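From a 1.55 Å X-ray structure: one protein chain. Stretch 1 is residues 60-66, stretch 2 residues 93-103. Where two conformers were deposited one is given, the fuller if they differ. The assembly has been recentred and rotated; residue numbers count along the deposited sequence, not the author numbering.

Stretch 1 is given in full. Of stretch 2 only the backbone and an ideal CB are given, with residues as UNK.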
# COMPACT_ATOMS: atom_id res chain seq x y z
N THR A 60 7.42 3.14 -5.92
CA THR A 60 7.28 2.54 -7.25
C THR A 60 7.68 3.40 -8.43
O THR A 60 7.80 2.87 -9.55
CB THR A 60 5.86 2.03 -7.53
OG1 THR A 60 5.01 3.15 -7.85
CG2 THR A 60 5.30 1.28 -6.36
N GLY A 61 7.82 4.71 -8.22
CA GLY A 61 8.11 5.64 -9.33
C GLY A 61 6.92 5.90 -10.24
O GLY A 61 7.03 6.59 -11.25
N HIS A 62 5.75 5.41 -9.85
CA HIS A 62 4.50 5.73 -10.54
C HIS A 62 3.69 6.79 -9.76
O HIS A 62 3.61 6.70 -8.55
CB HIS A 62 3.63 4.47 -10.57
CG HIS A 62 4.18 3.35 -11.39
ND1 HIS A 62 5.28 2.60 -11.03
CD2 HIS A 62 3.77 2.85 -12.58
CE1 HIS A 62 5.52 1.70 -11.96
NE2 HIS A 62 4.59 1.80 -12.89
N SER A 63 3.08 7.72 -10.45
CA SER A 63 2.15 8.64 -9.77
C SER A 63 0.76 7.99 -9.65
O SER A 63 0.30 7.28 -10.55
CB SER A 63 2.09 9.98 -10.53
OG SER A 63 1.69 9.76 -11.85
N PHE A 64 0.08 8.27 -8.54
CA PHE A 64 -1.18 7.61 -8.22
C PHE A 64 -2.34 8.58 -8.22
O PHE A 64 -2.20 9.75 -7.79
CB PHE A 64 -1.02 7.01 -6.83
CG PHE A 64 -2.20 6.17 -6.32
CD1 PHE A 64 -2.62 5.03 -6.99
CD2 PHE A 64 -2.82 6.49 -5.11
CE1 PHE A 64 -3.67 4.21 -6.44
CE2 PHE A 64 -3.87 5.68 -4.59
CZ PHE A 64 -4.27 4.56 -5.26
N LEU A 65 -3.48 8.09 -8.72
CA LEU A 65 -4.76 8.79 -8.63
C LEU A 65 -5.72 7.97 -7.77
O LEU A 65 -6.28 6.99 -8.25
CB LEU A 65 -5.34 8.94 -10.05
CG LEU A 65 -6.47 9.94 -10.29
CD1 LEU A 65 -5.93 11.37 -10.32
CD2 LEU A 65 -7.12 9.63 -11.65
N PRO A 66 -5.87 8.35 -6.49
CA PRO A 66 -6.78 7.55 -5.65
C PRO A 66 -8.21 7.68 -6.13
O PRO A 66 -8.63 8.76 -6.63
CB PRO A 66 -6.60 8.13 -4.22
CG PRO A 66 -5.35 8.99 -4.32
CD PRO A 66 -5.27 9.48 -5.76
N UNK A 93 -2.68 4.17 -11.64
CA UNK A 93 -1.41 4.80 -11.86
C UNK A 93 -1.51 5.59 -13.16
O UNK A 93 -2.08 5.10 -14.13
CB UNK A 93 -0.28 3.77 -11.90
N UNK A 94 -1.00 6.82 -13.16
CA UNK A 94 -1.20 7.74 -14.27
C UNK A 94 0.10 8.29 -14.87
O UNK A 94 0.05 9.06 -15.81
CB UNK A 94 -2.07 8.91 -13.80
N UNK A 95 1.25 7.95 -14.28
CA UNK A 95 2.56 8.19 -14.94
C UNK A 95 3.61 7.25 -14.37
O UNK A 95 3.47 6.71 -13.29
CB UNK A 95 3.01 9.64 -14.76
N UNK A 96 4.67 7.07 -15.14
CA UNK A 96 5.80 6.28 -14.67
C UNK A 96 7.05 6.89 -15.24
O UNK A 96 7.09 7.23 -16.41
CB UNK A 96 5.67 4.81 -15.07
N UNK A 97 8.07 7.02 -14.41
CA UNK A 97 9.37 7.45 -14.88
C UNK A 97 10.44 6.55 -14.25
O UNK A 97 10.65 6.57 -13.04
CB UNK A 97 9.61 8.92 -14.54
N UNK A 98 11.14 5.78 -15.10
CA UNK A 98 12.12 4.83 -14.57
C UNK A 98 13.29 5.46 -13.82
O UNK A 98 13.99 4.74 -13.08
CB UNK A 98 12.67 3.99 -15.72
N UNK A 99 13.50 6.76 -13.98
CA UNK A 99 14.64 7.42 -13.31
C UNK A 99 14.31 7.97 -11.92
O UNK A 99 15.23 8.34 -11.16
CB UNK A 99 15.15 8.57 -14.19
N UNK A 100 13.02 8.03 -11.59
CA UNK A 100 12.57 8.42 -10.24
C UNK A 100 13.21 7.48 -9.24
O UNK A 100 13.22 6.25 -9.42
CB UNK A 100 11.05 8.39 -10.12
N UNK A 101 13.80 8.05 -8.19
CA UNK A 101 14.47 7.25 -7.18
C UNK A 101 13.45 6.54 -6.30
O UNK A 101 12.48 7.15 -5.85
CB UNK A 101 15.39 8.12 -6.33
N UNK A 102 13.68 5.25 -6.08
CA UNK A 102 12.79 4.47 -5.20
C UNK A 102 13.39 4.48 -3.81
O UNK A 102 14.63 4.54 -3.66
CB UNK A 102 12.60 3.04 -5.70
N UNK A 103 12.54 4.42 -2.79
CA UNK A 103 13.04 4.40 -1.41
C UNK A 103 14.07 3.31 -1.26
O UNK A 103 13.95 2.23 -1.86
CB UNK A 103 11.90 4.19 -0.41

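Position 93 lies on an antiparallel strand, its CB on the same sheet face as His62 and Phe64 and 4.2 Å from His62 CB. Extended backbone angles and carbon neighbours suit a compact apolar residue, beta-branched ones especially. It is Val93, whose CG1 packs 3.7 Å from His62 CB, while its CA lies 3.3 Å from Ser63 O in a CA-H...O contact.

At position 94 the backbone N donates to Ser63 O (3.0 Å), a bond indifferent to side chain. The CB points sideways, 5.0 Å from Leu65 CB, so an aliphatic group of moderate size would fit. Val94 sets CG1 3.9 Å from Leu65 CB and CG2 3.2 Å from Ser63 OG.

Position 95 accepts from Ser63 N through its O (3.0 Å), and that O also meets His62 CA at 3.1 Å. Its ideal CB is a tight 3.2 Å from Ser63 OG, which favours a small residue, preferably one able to hydrogen-bond: serine, threonine, or alanine without the bond. Ser95 places OG 2.4 Å from Ser63 OG, a very short hydrogen bond in which either could be the donor.

Position 96 is paired with His62, its CB 3.7 Å from His62 CD2. A flat ring or a long apolar chain could cover the imidazole. Phe96, with chi1 t, forms an offset stack with His62, ring centroids 4.3 Å apart and planes at 24°; Thr60 O approaches the Phe96 ring edge, 3.7 Å from CE1.

At position 97 the backbone N makes a weak 3.4 Å hydrogen bond to Gly61 O. The CB points sideways as a turn begins, where Asp, Asn or Ser could accept a hydrogen bond from a following amide. The residue is Asp97, and its OD1 accepts from the backbone N of position 99 (3.2 Å), its carboxylate making no contact with stretch 1.

Positions 98 and 99 are the middle of this type I turn, beyond stretch 1. Phi of -63° at 98 permits proline, and 99 tolerates many polar residues; they are Pro98 and Asp99.

Position 100 points its CB toward Gly61, 4.1 Å from its CA, and the carbonyl of Gly61 invites a long donor; lysine or arginine could serve. Arg100 runs back along the strand end: NH1 donates to Gly61 O (2.9 Å) and also to Ser95 OG (2.9 Å), joining both stretches.

Position 101 points away, so almost any polar residue would do; it is Lys101.

At 102 the CB is sideways, 5.2 Å from Thr60 N, leaving room for a branched apolar chain. Leu102 fills it, CD2 lying 3.4 Å from Gly61 N. Position 103 has no contact with stretch 1 and is Asp103.

Stretch 2 93-103: VVSFDPDRKLD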
# COMPACT_ATOMS: atom_id res chain seq x y z
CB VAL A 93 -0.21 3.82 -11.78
CG1 VAL A 93 0.11 3.53 -10.29
CG2 VAL A 93 -0.45 2.56 -12.60
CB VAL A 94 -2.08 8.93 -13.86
CG1 VAL A 94 -3.46 8.45 -13.42
CG2 VAL A 94 -1.41 9.75 -12.75
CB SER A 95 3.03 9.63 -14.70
OG SER A 95 3.56 9.75 -13.39
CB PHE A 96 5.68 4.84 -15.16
CG PHE A 96 6.91 4.01 -14.85
CD1 PHE A 96 7.37 3.89 -13.56
CD2 PHE A 96 7.60 3.37 -15.87
CE1 PHE A 96 8.48 3.12 -13.22
CE2 PHE A 96 8.75 2.60 -15.56
CZ PHE A 96 9.19 2.48 -14.22
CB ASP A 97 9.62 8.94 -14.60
CG ASP A 97 11.01 9.44 -15.08
OD1 ASP A 97 11.80 8.75 -15.75
OD2 ASP A 97 11.30 10.64 -14.81
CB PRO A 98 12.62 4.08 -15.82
CG PRO A 98 12.19 4.91 -16.96
CD PRO A 98 11.05 5.75 -16.57
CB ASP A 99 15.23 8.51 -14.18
CG ASP A 99 15.92 7.93 -15.39
OD1 ASP A 99 16.55 6.85 -15.25
OD2 ASP A 99 15.78 8.53 -16.44
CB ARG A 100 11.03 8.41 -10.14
CG ARG A 100 10.35 9.54 -10.98
CD ARG A 100 8.77 9.47 -11.02
NE ARG A 100 8.17 10.30 -12.09
CZ ARG A 100 6.95 10.12 -12.64
NH1 ARG A 100 6.15 9.12 -12.25
NH2 ARG A 100 6.53 10.94 -13.61
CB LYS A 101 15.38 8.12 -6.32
CG LYS A 101 16.73 7.47 -6.04
CD LYS A 101 17.51 7.25 -7.33
CE LYS A 101 18.14 8.53 -7.86
NZ LYS A 101 18.55 8.40 -9.30
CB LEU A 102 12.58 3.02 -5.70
CG LEU A 102 12.15 2.78 -7.14
CD1 LEU A 102 11.74 1.32 -7.38
CD2 LEU A 102 11.05 3.73 -7.55
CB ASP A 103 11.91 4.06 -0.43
CG ASP A 103 10.99 5.20 -0.19
OD1 ASP A 103 11.27 6.32 -0.63
OD2 ASP A 103 9.96 4.95 0.48
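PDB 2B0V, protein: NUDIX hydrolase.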